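Local coordinates for protein geranyltranstransferase (Stenotrophomonas maltophilia, PDB 7LBJ) that probably builds trans-prenyl diphosphates such as farnesyl diphosphate by joining isoprenoid diphosphates head to tail, with magnesium as cofactor, at residues V90-L94 with P95-D99; L150-S154 with G155-M159; A177-T180 with R181-L185; A222-V225 with R226-I229; L258-D261 with G262-Q266. All coordinates share one frame; numbering follows the deposited sequence.

Contact 1: V90-L94 with P95-D99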
loop_
_atom_site.group_PDB
_atom_site.type_symbol
_atom_site.label_atom_id
_atom_site.label_comp_id
_atom_site.label_asym_id
_atom_site.label_seq_id
_atom_site.Cartn_x
_atom_site.Cartn_y
_atom_site.Cartn_z
ATOM N N VAL A 90 9.318 -8.043 -5.188
ATOM C CA VAL A 90 10.217 -6.998 -5.672
ATOM C C VAL A 90 11.036 -6.444 -4.524
ATOM O O VAL A 90 12.256 -6.259 -4.640
ATOM C CB VAL A 90 9.426 -5.882 -6.380
ATOM C CG1 VAL A 90 10.348 -4.693 -6.686
ATOM C CG2 VAL A 90 8.842 -6.408 -7.649
ATOM N N HIS A 91 10.384 -6.178 -3.388
ATOM C CA HIS A 91 11.127 -5.680 -2.234
ATOM C C HIS A 91 11.978 -6.776 -1.590
ATOM O O HIS A 91 13.137 -6.527 -1.236
ATOM C CB HIS A 91 10.158 -5.055 -1.226
ATOM C CG HIS A 91 9.640 -3.725 -1.664
ATOM N ND1 HIS A 91 8.818 -2.944 -0.875
ATOM C CD2 HIS A 91 9.809 -3.043 -2.827
ATOM C CE1 HIS A 91 8.517 -1.832 -1.532
ATOM N NE2 HIS A 91 9.119 -1.859 -2.710
ATOM N N ASP A 92 11.431 -7.993 -1.446
ATOM C CA ASP A 92 12.197 -9.114 -0.890
ATOM C C ASP A 92 13.521 -9.332 -1.619
ATOM O O ASP A 92 14.523 -9.700 -0.994
ATOM C CB ASP A 92 11.386 -10.417 -0.955
ATOM C CG ASP A 92 10.407 -10.570 0.197
ATOM O OD1 ASP A 92 10.378 -9.684 1.084
ATOM O OD2 ASP A 92 9.664 -11.586 0.208
ATOM N N ASP A 93 13.537 -9.159 -2.944
ATOM C CA ASP A 93 14.735 -9.475 -3.716
ATOM C C ASP A 93 15.842 -8.453 -3.538
ATOM O O ASP A 93 16.979 -8.729 -3.940
ATOM C CB ASP A 93 14.412 -9.575 -5.210
ATOM C CG ASP A 93 13.641 -10.827 -5.562
ATOM O OD1 ASP A 93 13.750 -11.817 -4.803
ATOM O OD2 ASP A 93 12.921 -10.822 -6.589
ATOM N N LEU A 94 15.535 -7.291 -2.970
ATOM C CA LEU A 94 16.496 -6.203 -2.876
ATOM C C LEU A 94 17.755 -6.629 -2.122
ATOM O O LEU A 94 17.699 -7.477 -1.217
ATOM C CB LEU A 94 15.871 -5.001 -2.165
ATOM C CG LEU A 94 14.804 -4.291 -2.985
ATOM C CD1 LEU A 94 14.099 -3.255 -2.113
ATOM C CD2 LEU A 94 15.435 -3.617 -4.197
ATOM N N PRO A 95 18.900 -6.029 -2.454
ATOM C CA PRO A 95 20.145 -6.363 -1.744
ATOM C C PRO A 95 20.051 -6.243 -0.218
ATOM O O PRO A 95 20.673 -7.043 0.494
ATOM C CB PRO A 95 21.152 -5.370 -2.343
ATOM C CG PRO A 95 20.624 -5.065 -3.693
ATOM C CD PRO A 95 19.122 -5.107 -3.580
ATOM N N ALA A 96 19.290 -5.284 0.312
ATOM C CA ALA A 96 19.190 -5.150 1.764
ATOM C C ALA A 96 18.307 -6.224 2.382
ATOM O O ALA A 96 18.343 -6.409 3.601
ATOM C CB ALA A 96 18.653 -3.760 2.143
ATOM N N MET A 97 17.527 -6.930 1.568
ATOM C CA MET A 97 16.626 -7.976 2.026
ATOM C C MET A 97 17.220 -9.339 1.687
ATOM O O MET A 97 18.237 -9.721 2.270
ATOM C CB MET A 97 15.244 -7.791 1.394
ATOM C CG MET A 97 14.638 -6.420 1.669
ATOM S SD MET A 97 13.638 -6.425 3.180
ATOM C CE MET A 97 12.121 -7.151 2.578
ATOM N N ASP A 98 16.615 -10.078 0.747
ATOM C CA ASP A 98 17.141 -11.405 0.400
ATOM C C ASP A 98 18.252 -11.361 -0.631
ATOM O O ASP A 98 18.941 -12.376 -0.811
ATOM C CB ASP A 98 16.043 -12.317 -0.148
ATOM C CG ASP A 98 15.082 -12.775 0.913
ATOM O OD1 ASP A 98 15.481 -12.839 2.101
ATOM O OD2 ASP A 98 13.925 -13.080 0.544
ATOM N N ASP A 99 18.402 -10.246 -1.349
ATOM C CA ASP A 99 19.537 -10.029 -2.241
ATOM C C ASP A 99 19.593 -11.106 -3.328
ATOM O O ASP A 99 20.572 -11.844 -3.462
ATOM C CB ASP A 99 20.838 -9.981 -1.434
ATOM C CG ASP A 99 22.039 -9.587 -2.271
ATOM O OD1 ASP A 99 21.841 -8.990 -3.344
ATOM O OD2 ASP A 99 23.179 -9.891 -1.854
#
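Met97 sets CG anti to its carbonyl carbon (chi1 -56°) and then bends at both chi2 and chi3, which folds the chain back so that CE comes within 3.4 Å of Asp92 OD1. Asp92 also holds its CG beside the backbone N (chi1 -82°), and the two side chains meet obliquely where helix 75-92 gives way to the loop. The run from Asp92 to Asp98 spells the DDxxxxD pattern, the first aspartate-rich motif of polyprenyl synthases, which in relatives holds the magnesium ions that bind the allylic diphosphate.

The backbone evidence for its shape lies in three bonds. Asp98 N gives a short bond of 2.7 Å to Asp92 O. Leu94 O accepts twice, from Met97 N at 2.8 Å, across a type I turn, and from Asp99 N at 2.9 Å. Both donors stand more than 50° out of the carbonyl plane, on opposite faces, so this oxygen is gripped from two sides. The fold-back brings two carboxylates near each other, with Asp92 OD2 4.5 Å from Asp98 OD2. Gln163 bonds the same Asp92 OD1 that Met97 CE approaches; Asp93 forms a salt bridge with Arg103, and His91 ND1 bonds Asp123 of the second subunit. Leu94 CB lies 4.3 Å from Met97 CG, while Met97 CG sits 3.3 Å from His91 O.

Contact 2: L150-S154 with G155-M159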
loop_
_atom_site.group_PDB
_atom_site.type_symbol
_atom_site.label_atom_id
_atom_site.label_comp_id
_atom_site.label_asym_id
_atom_site.label_seq_id
_atom_site.Cartn_x
_atom_site.Cartn_y
_atom_site.Cartn_z
ATOM N N LEU A 150 -7.829 -7.503 2.694
ATOM C CA LEU A 150 -6.509 -7.434 2.072
ATOM C C LEU A 150 -5.541 -6.626 2.925
ATOM O O LEU A 150 -4.368 -7.002 3.068
ATOM C CB LEU A 150 -6.621 -6.818 0.672
ATOM C CG LEU A 150 -5.322 -6.865 -0.131
ATOM C CD1 LEU A 150 -4.933 -8.327 -0.446
ATOM C CD2 LEU A 150 -5.525 -6.072 -1.433
ATOM N N ALA A 151 -6.009 -5.516 3.505
ATOM C CA ALA A 151 -5.127 -4.709 4.346
ATOM C C ALA A 151 -4.679 -5.490 5.572
ATOM O O ALA A 151 -3.495 -5.472 5.942
ATOM C CB ALA A 151 -5.824 -3.422 4.778
ATOM N N HIS A 152 -5.616 -6.168 6.239
ATOM C CA HIS A 152 -5.240 -6.925 7.434
ATOM C C HIS A 152 -4.217 -8.001 7.104
ATOM O O HIS A 152 -3.266 -8.230 7.873
ATOM C CB HIS A 152 -6.459 -7.568 8.096
ATOM C CG HIS A 152 -6.125 -8.304 9.359
ATOM N ND1 HIS A 152 -6.179 -9.677 9.463
ATOM C CD2 HIS A 152 -5.707 -7.855 10.568
ATOM C CE1 HIS A 152 -5.819 -10.041 10.681
ATOM N NE2 HIS A 152 -5.527 -8.955 11.372
ATOM N N ALA A 153 -4.387 -8.671 5.968
ATOM C CA ALA A 153 -3.505 -9.764 5.602
ATOM C C ALA A 153 -2.160 -9.299 5.052
ATOM O O ALA A 153 -1.211 -10.094 5.030
ATOM C CB ALA A 153 -4.204 -10.659 4.574
ATOM N N SER A 154 -2.055 -8.057 4.599
ATOM C CA SER A 154 -0.858 -7.612 3.901
ATOM C C SER A 154 0.095 -6.798 4.755
ATOM O O SER A 154 1.265 -6.685 4.392
ATOM C CB SER A 154 -1.247 -6.777 2.688
ATOM O OG SER A 154 -2.069 -7.534 1.825
ATOM N N GLY A 155 -0.363 -6.223 5.857
ATOM C CA GLY A 155 0.449 -5.284 6.617
ATOM C C GLY A 155 1.212 -5.927 7.756
ATOM O O GLY A 155 1.558 -7.114 7.716
ATOM N N ALA A 156 1.482 -5.118 8.801
ATOM C CA ALA A 156 2.288 -5.600 9.917
ATOM C C ALA A 156 1.639 -6.769 10.647
ATOM O O ALA A 156 2.348 -7.525 11.325
ATOM C CB ALA A 156 2.553 -4.470 10.913
ATOM N N SER A 157 0.315 -6.925 10.545
ATOM C CA SER A 157 -0.364 -8.088 11.125
ATOM C C SER A 157 -0.348 -9.302 10.209
ATOM O O SER A 157 -0.753 -10.388 10.641
ATOM C CB SER A 157 -1.823 -7.763 11.465
ATOM O OG SER A 157 -1.904 -6.669 12.353
ATOM N N GLY A 158 0.084 -9.139 8.964
ATOM C CA GLY A 158 0.176 -10.243 8.032
ATOM C C GLY A 158 1.517 -10.260 7.327
ATOM O O GLY A 158 2.577 -10.322 7.969
ATOM N N MET A 159 1.470 -10.144 6.001
ATOM C CA MET A 159 2.639 -10.383 5.163
ATOM C C MET A 159 3.859 -9.585 5.613
ATOM O O MET A 159 4.948 -10.148 5.783
ATOM C CB MET A 159 2.298 -10.054 3.707
ATOM C CG MET A 159 3.431 -10.330 2.733
ATOM S SD MET A 159 2.913 -9.800 1.080
ATOM C CE MET A 159 3.009 -8.012 1.295
HETATM O O HOH W 1 -1.758 -5.976 8.620
HETATM O O HOH W 2 -3.151 -11.222 8.941
#
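Met159 packs against the carbonyl end of the helix that Ser154 closes, and its side chain can be traced outward. CB lies 3.6 Å from Ser154 O and 3.8 Å from Ala153 O, over the last carbonyls of helix 140-154. CG continues anti to the backbone N (chi1 -177°), and the chain stays extended through SD before it bends at chi3 (73°). That last bend returns the methyl group, so CE ends 3.8 Å from the same Ser154 O that CB touches. The side chain also touches Ile84, Tyr87 and Ser88 of helix 75-92.

The backbone beneath is fixed by a bond of 2.9 Å from Met159 N to Ala153 O. Gly158 CA adds a CA-H...O contact of 3.3 Å to Ala153 O. Where the helix ends, Ser154 OG turns back and bonds Leu150 O at 2.7 Å, while Gly155 N still reaches Ala151 O. A water molecule donates to His152 O and accepts from Ser157 N, and a second one donates to both His152 O and Ser157 O, so water ties the helix end to the turn. Ser154 and Ala151 also pack on Thr127 and Gly131 of the second subunit. This is a short connection between two consecutive helices, made by a type I turn from Gly155 to Gly158, with Gly158 as N-cap of helix 159-168, inside the all-helical prenyl synthase fold.

Contact 3: A177-T180 with R181-L185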
loop_
_atom_site.group_PDB
_atom_site.type_symbol
_atom_site.label_atom_id
_atom_site.label_comp_id
_atom_site.label_asym_id
_atom_site.label_seq_id
_atom_site.Cartn_x
_atom_site.Cartn_y
_atom_site.Cartn_z
ATOM N N ALA A 177 7.641 -23.682 16.742
ATOM C CA ALA A 177 6.560 -22.731 17.003
ATOM C C ALA A 177 6.801 -21.415 16.275
ATOM O O ALA A 177 5.896 -20.875 15.626
ATOM C CB ALA A 177 6.417 -22.496 18.505
ATOM N N ALA A 178 8.028 -20.898 16.348
ATOM C CA ALA A 178 8.321 -19.595 15.758
ATOM C C ALA A 178 8.313 -19.654 14.234
ATOM O O ALA A 178 7.839 -18.723 13.571
ATOM C CB ALA A 178 9.676 -19.096 16.267
ATOM N N LEU A 179 8.879 -20.720 13.667
ATOM C CA LEU A 179 8.874 -20.903 12.218
ATOM C C LEU A 179 7.450 -20.954 11.686
ATOM O O LEU A 179 7.112 -20.309 10.677
ATOM C CB LEU A 179 9.636 -22.192 11.879
ATOM C CG LEU A 179 9.933 -22.494 10.417
ATOM C CD1 LEU A 179 10.826 -21.394 9.858
ATOM C CD2 LEU A 179 10.597 -23.865 10.299
ATOM N N THR A 180 6.590 -21.710 12.372
ATOM C CA THR A 180 5.202 -21.841 11.935
ATOM C C THR A 180 4.482 -20.500 12.003
ATOM O O THR A 180 3.750 -20.119 11.074
ATOM C CB THR A 180 4.504 -22.892 12.806
ATOM O OG1 THR A 180 5.195 -24.148 12.679
ATOM C CG2 THR A 180 3.066 -23.064 12.383
ATOM N N ARG A 181 4.687 -19.768 13.097
ATOM C CA ARG A 181 4.088 -18.442 13.244
ATOM C C ARG A 181 4.580 -17.489 12.159
ATOM O O ARG A 181 3.789 -16.726 11.580
ATOM C CB ARG A 181 4.411 -17.907 14.642
ATOM C CG ARG A 181 3.830 -16.535 14.925
ATOM C CD ARG A 181 2.307 -16.567 14.826
ATOM N NE ARG A 181 1.750 -15.220 14.793
ATOM C CZ ARG A 181 1.540 -14.472 15.865
ATOM N NH1 ARG A 181 1.811 -14.922 17.084
ATOM N NH2 ARG A 181 1.049 -13.240 15.711
ATOM N N MET A 182 5.885 -17.498 11.886
ATOM C CA MET A 182 6.430 -16.639 10.835
ATOM C C MET A 182 5.771 -16.934 9.491
ATOM O O MET A 182 5.316 -16.020 8.790
ATOM C CB MET A 182 7.950 -16.812 10.739
ATOM C CG MET A 182 8.593 -16.013 9.586
ATOM S SD MET A 182 10.246 -16.565 9.079
ATOM C CE MET A 182 9.837 -17.987 8.066
ATOM N N HIS A 183 5.694 -18.214 9.111
ATOM C CA HIS A 183 5.060 -18.541 7.834
ATOM C C HIS A 183 3.582 -18.161 7.827
ATOM O O HIS A 183 3.058 -17.728 6.800
ATOM C CB HIS A 183 5.239 -20.033 7.510
ATOM C CG HIS A 183 6.637 -20.391 7.108
ATOM N ND1 HIS A 183 7.274 -19.810 6.030
ATOM C CD2 HIS A 183 7.519 -21.278 7.629
ATOM C CE1 HIS A 183 8.491 -20.309 5.917
ATOM N NE2 HIS A 183 8.663 -21.208 6.870
ATOM N N ALA A 184 2.887 -18.324 8.958
ATOM C CA ALA A 184 1.474 -17.954 9.000
ATOM C C ALA A 184 1.266 -16.493 8.622
ATOM O O ALA A 184 0.247 -16.148 8.013
ATOM C CB ALA A 184 0.888 -18.216 10.388
ATOM N N LEU A 185 2.195 -15.611 9.023
ATOM C CA LEU A 185 2.090 -14.194 8.662
ATOM C C LEU A 185 2.670 -13.932 7.279
ATOM O O LEU A 185 2.058 -13.231 6.461
ATOM C CB LEU A 185 2.812 -13.313 9.685
ATOM C CG LEU A 185 2.042 -12.910 10.942
ATOM C CD1 LEU A 185 1.963 -14.091 11.864
ATOM C CD2 LEU A 185 2.719 -11.724 11.643
#
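Leu179 and His183, one helical turn apart, lie side by side and point the same way from helix 176-201. Leu179 carries CG anti to the backbone N (chi1 -172°) whereas His183 keeps its CG beside its own N (chi1 -73°), and these different first torsions let the two chains run alongside each other. Contact is made along two atoms of the ring: Leu179 CG is 3.9 Å from His183 CD2, and Leu179 CD1 is 3.7 Å from His183 NE2. The backbone joins in as well, because Leu179 O approaches the ring obliquely, with His183 CD2 at 3.2 Å.

Met182 crosses Leu179 obliquely instead. In the conformer described here its bend at chi3 puts CE 4.0 Å from Leu179 CD1 and over one face of the His183 imidazole, offset toward the rim. Met182 has two conformers, so both placements of CE are doubtful. Beneath these side chains the carbonyls of residues 177-180 each accept the amide four residues on. The bond from His183 N to Leu179 O, 3.0 Å long, is nearly straight at 170°.

Thr180 OG1 bonds Leu176 O one turn back. Leu179 packs on Phe254 and Leu257, and Met182 on Leu165 and Asp166 of helix 159-168. This is ordinary i to i+3 and i to i+4 side-chain packing on a regular alpha helix, one of the long helices of the all-alpha prenyl synthase fold.

Contact 4: A222-V225 with R226-I229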
loop_
_atom_site.group_PDB
_atom_site.type_symbol
_atom_site.label_atom_id
_atom_site.label_comp_id
_atom_site.label_asym_id
_atom_site.label_seq_id
_atom_site.Cartn_x
_atom_site.Cartn_y
_atom_site.Cartn_z
ATOM N N ALA A 222 0.859 -25.953 4.007
ATOM C CA ALA A 222 1.246 -27.064 3.148
ATOM C C ALA A 222 2.191 -26.611 2.048
ATOM O O ALA A 222 3.192 -27.280 1.755
ATOM C CB ALA A 222 0.002 -27.730 2.546
ATOM N N PHE A 223 1.884 -25.482 1.412
ATOM C CA PHE A 223 2.732 -24.982 0.338
ATOM C C PHE A 223 4.166 -24.799 0.824
ATOM O O PHE A 223 5.126 -25.149 0.128
ATOM C CB PHE A 223 2.141 -23.664 -0.171
ATOM C CG PHE A 223 2.721 -23.182 -1.456
ATOM C CD1 PHE A 223 2.205 -23.622 -2.667
ATOM C CD2 PHE A 223 3.761 -22.257 -1.466
ATOM C CE1 PHE A 223 2.723 -23.156 -3.877
ATOM C CE2 PHE A 223 4.297 -21.795 -2.675
ATOM C CZ PHE A 223 3.773 -22.247 -3.882
ATOM N N GLN A 224 4.330 -24.277 2.037
ATOM C CA GLN A 224 5.668 -23.997 2.541
ATOM C C GLN A 224 6.403 -25.264 2.978
ATOM O O GLN A 224 7.612 -25.381 2.762
ATOM C CB GLN A 224 5.583 -23.002 3.700
ATOM C CG GLN A 224 6.941 -22.606 4.231
ATOM C CD GLN A 224 7.772 -21.878 3.190
ATOM O OE1 GLN A 224 7.244 -21.067 2.433
ATOM N NE2 GLN A 224 9.076 -22.185 3.132
ATOM N N VAL A 225 5.710 -26.209 3.620
ATOM C CA VAL A 225 6.345 -27.491 3.949
ATOM C C VAL A 225 6.835 -28.179 2.676
ATOM O O VAL A 225 7.970 -28.673 2.610
ATOM C CB VAL A 225 5.369 -28.382 4.740
ATOM C CG1 VAL A 225 5.977 -29.764 5.001
ATOM C CG2 VAL A 225 4.988 -27.708 6.072
ATOM N N ARG A 226 5.988 -28.209 1.637
ATOM C CA ARG A 226 6.396 -28.796 0.356
ATOM C C ARG A 226 7.631 -28.102 -0.199
ATOM O O ARG A 226 8.557 -28.763 -0.695
ATOM C CB ARG A 226 5.243 -28.708 -0.656
ATOM C CG ARG A 226 5.583 -29.225 -2.071
ATOM C CD ARG A 226 6.192 -30.618 -2.000
ATOM N NE ARG A 226 6.336 -31.266 -3.301
ATOM C CZ ARG A 226 6.934 -32.439 -3.490
ATOM N NH1 ARG A 226 7.482 -33.108 -2.482
ATOM N NH2 ARG A 226 6.982 -32.953 -4.717
ATOM N N ASP A 227 7.646 -26.767 -0.153
ATOM C CA ASP A 227 8.795 -26.007 -0.640
ATOM C C ASP A 227 10.063 -26.419 0.092
ATOM O O ASP A 227 11.108 -26.649 -0.530
ATOM C CB ASP A 227 8.545 -24.506 -0.471
ATOM C CG ASP A 227 7.862 -23.870 -1.688
ATOM O OD1 ASP A 227 7.423 -24.607 -2.596
ATOM O OD2 ASP A 227 7.764 -22.625 -1.729
ATOM N N ASP A 228 9.980 -26.526 1.423
ATOM C CA ASP A 228 11.129 -26.955 2.216
ATOM C C ASP A 228 11.612 -28.331 1.794
ATOM O O ASP A 228 12.822 -28.560 1.662
ATOM C CB ASP A 228 10.772 -26.974 3.701
ATOM C CG ASP A 228 10.847 -25.613 4.336
ATOM O OD1 ASP A 228 11.038 -24.615 3.600
ATOM O OD2 ASP A 228 10.726 -25.543 5.577
ATOM N N ILE A 229 10.681 -29.265 1.593
ATOM C CA ILE A 229 11.069 -30.608 1.169
ATOM C C ILE A 229 11.765 -30.559 -0.184
ATOM O O ILE A 229 12.793 -31.222 -0.397
ATOM C CB ILE A 229 9.841 -31.540 1.156
ATOM C CG1 ILE A 229 9.387 -31.837 2.586
ATOM C CG2 ILE A 229 10.169 -32.849 0.441
ATOM C CD1 ILE A 229 7.982 -32.390 2.670
#
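Phe223 and Asp227 supply the ring-to-carboxylate contact, one turn apart on helix 206-233. Asp227 OD1 stands over one face of the Phe223 ring, while Asp227 OD2 comes 3.7 Å from Phe223 CE2, with the ring and carboxylate planes 57° apart and the side chains crossing obliquely. CG anti to the backbone N (chi1 -167°) brings the Phe223 ring close to Asp227. Arg298 joins the two residues: it makes a salt bridge to Asp227 OD1, a cation-pi contact with the Phe223 ring and a hydrogen bond to Phe223 O.

The polar side-chain bond is weaker. Gln224 bends at chi2 to bring NE2 3.2 Å from Asp228 OD1, but the angle at the hydrogen is only 135° and the amide stands nearly upright to the carboxylate. Asp228 OD2, its other oxygen, accepts from the backbone N of Phe254.

Apolar contact is limited to Val225 CG1 and Ile229 CD1, which meet at 4.0 Å; Val225 also rests on Gln266 and Leu267 of helix 260-277.

Backbone bonds complete the set. Each carbonyl from Ala222 to Val225 accepts the amide four residues later, the shortest being Arg226 N to Ala222 O at 2.9 Å, so the helix is regular and side chains four apart fall on one side. Asp227 and Asp228 open the DDxxD pattern that marks the second aspartate-rich motif of polyprenyl synthases, which in relatives helps coordinate magnesium bound to the allylic diphosphate.

Contact 5: L258-D261 with G262-Q266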
loop_
_atom_site.group_PDB
_atom_site.type_symbol
_atom_site.label_atom_id
_atom_site.label_comp_id
_atom_site.label_asym_id
_atom_site.label_seq_id
_atom_site.Cartn_x
_atom_site.Cartn_y
_atom_site.Cartn_z
ATOM N N LEU A 258 12.194 -31.299 11.952
ATOM C CA LEU A 258 11.417 -32.515 12.149
ATOM C C LEU A 258 12.105 -33.761 11.624
ATOM O O LEU A 258 11.629 -34.864 11.900
ATOM C CB LEU A 258 10.052 -32.391 11.472
ATOM C CG LEU A 258 9.142 -31.320 12.071
ATOM C CD1 LEU A 258 7.978 -31.070 11.120
ATOM C CD2 LEU A 258 8.661 -31.760 13.431
ATOM N N GLY A 259 13.199 -33.618 10.877
ATOM C CA GLY A 259 13.678 -34.727 10.073
ATOM C C GLY A 259 12.896 -34.782 8.776
ATOM O O GLY A 259 11.771 -34.272 8.698
ATOM N N MET A 260 13.483 -35.369 7.731
ATOM C CA MET A 260 12.806 -35.374 6.437
ATOM C C MET A 260 11.530 -36.210 6.490
ATOM O O MET A 260 10.474 -35.779 6.010
ATOM C CB MET A 260 13.757 -35.882 5.352
ATOM C CG MET A 260 13.133 -35.954 3.974
ATOM S SD MET A 260 12.436 -34.389 3.389
ATOM C CE MET A 260 13.894 -33.395 3.318
ATOM N N ASP A 261 11.610 -37.411 7.074
ATOM C CA ASP A 261 10.410 -38.226 7.270
ATOM C C ASP A 261 9.325 -37.469 8.039
ATOM O O ASP A 261 8.131 -37.568 7.715
ATOM C CB ASP A 261 10.775 -39.511 8.004
ATOM C CG ASP A 261 11.435 -40.528 7.091
ATOM O OD1 ASP A 261 11.676 -40.210 5.906
ATOM O OD2 ASP A 261 11.705 -41.644 7.563
ATOM N N GLY A 262 9.714 -36.719 9.070
ATOM C CA GLY A 262 8.724 -35.998 9.858
ATOM C C GLY A 262 8.030 -34.906 9.064
ATOM O O GLY A 262 6.820 -34.700 9.200
ATOM N N ALA A 263 8.783 -34.200 8.217
ATOM C CA ALA A 263 8.186 -33.142 7.405
ATOM C C ALA A 263 7.277 -33.728 6.331
ATOM O O ALA A 263 6.241 -33.140 5.999
ATOM C CB ALA A 263 9.281 -32.283 6.761
ATOM N N LYS A 264 7.652 -34.880 5.764
ATOM C CA LYS A 264 6.771 -35.531 4.798
ATOM C C LYS A 264 5.470 -35.970 5.461
ATOM O O LYS A 264 4.386 -35.818 4.883
ATOM C CB LYS A 264 7.482 -36.719 4.144
ATOM C CG LYS A 264 8.522 -36.311 3.097
ATOM C CD LYS A 264 9.200 -37.548 2.493
ATOM C CE LYS A 264 10.168 -37.165 1.388
ATOM N NZ LYS A 264 10.965 -38.345 0.916
ATOM N N ALA A 265 5.553 -36.466 6.698
ATOM C CA ALA A 265 4.344 -36.812 7.434
ATOM C C ALA A 265 3.502 -35.573 7.718
ATOM O O ALA A 265 2.269 -35.622 7.627
ATOM C CB ALA A 265 4.704 -37.534 8.740
ATOM N N GLN A 266 4.152 -34.460 8.079
ATOM C CA GLN A 266 3.446 -33.189 8.269
ATOM C C GLN A 266 2.693 -32.786 7.006
ATOM O O GLN A 266 1.519 -32.392 7.063
ATOM C CB GLN A 266 4.445 -32.100 8.656
ATOM C CG GLN A 266 3.838 -30.706 8.880
ATOM C CD GLN A 266 4.898 -29.641 9.108
ATOM O OE1 GLN A 266 6.054 -29.801 8.700
ATOM N NE2 GLN A 266 4.509 -28.541 9.751
HETATM O O HOH W 3 11.896 -37.453 10.990
#
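Gly259 and Ala263 start the helix: Ala263 N donates to Gly259 O at 3.0 Å, the first of three successive i to i+4 bonds. Lys264 N to Met260 O and Ala265 N to Asp261 O follow at the same length. Gly259 itself has a positive phi of 82°, which breaks the helical course of helix 254-258 and turns the chain into the next helix. A water bridges the bend. It donates to Leu258 O at 2.8 Å and accepts from Gly262 N at 3.0 Å, linking the end of one helix to the first turn of the other.

Gly259 is thus the N-cap of helix 260-277 and the residue at which the chain passes from helix 254-258 into it, on the surface of the all-helical prenyl synthase fold. Across this junction Leu258 and Gln266 meet at about a right angle, with Leu258 CD1 3.3 Å from Gln266 OE1. Gln266 reaches back because its chain is extended from an anti CG (chi1 180°).

On another side of the helix Met260, bent at chi2 and chi3, crosses the extended Lys264 at a slant. Both Met260 CG and Met260 SD approach Lys264 CE to 4.1 Å, and Lys264 CG lies 3.5 Å from Met260 O. The two side chains also rest on Ile229 of helix 206-233. Lys264 NZ makes a long, weak ion pair with Glu233.

Contact 2 is the most buried of the five and contact 5 the most exposed; contacts 1, 3 and 4 lie between. Contacts 1 and 2 reach the second subunit, whereas no other chain touches 3, 4 or 5. Aspartates dominate contacts 1 and 4, the two aspartate-rich motifs, whose centres are about 21 Å apart. Contacts 2 and 5 are turns between helices, each bridged by water, while contact 3 is regular helix with apolar and imidazole packing. The last four form a touching series: Leu185 of contact 3 meets Gly158 of contact 2, His183 meets Gln224 of contact 4, and Val225 and Ile229 of contact 4 lie against Ala263 of contact 5.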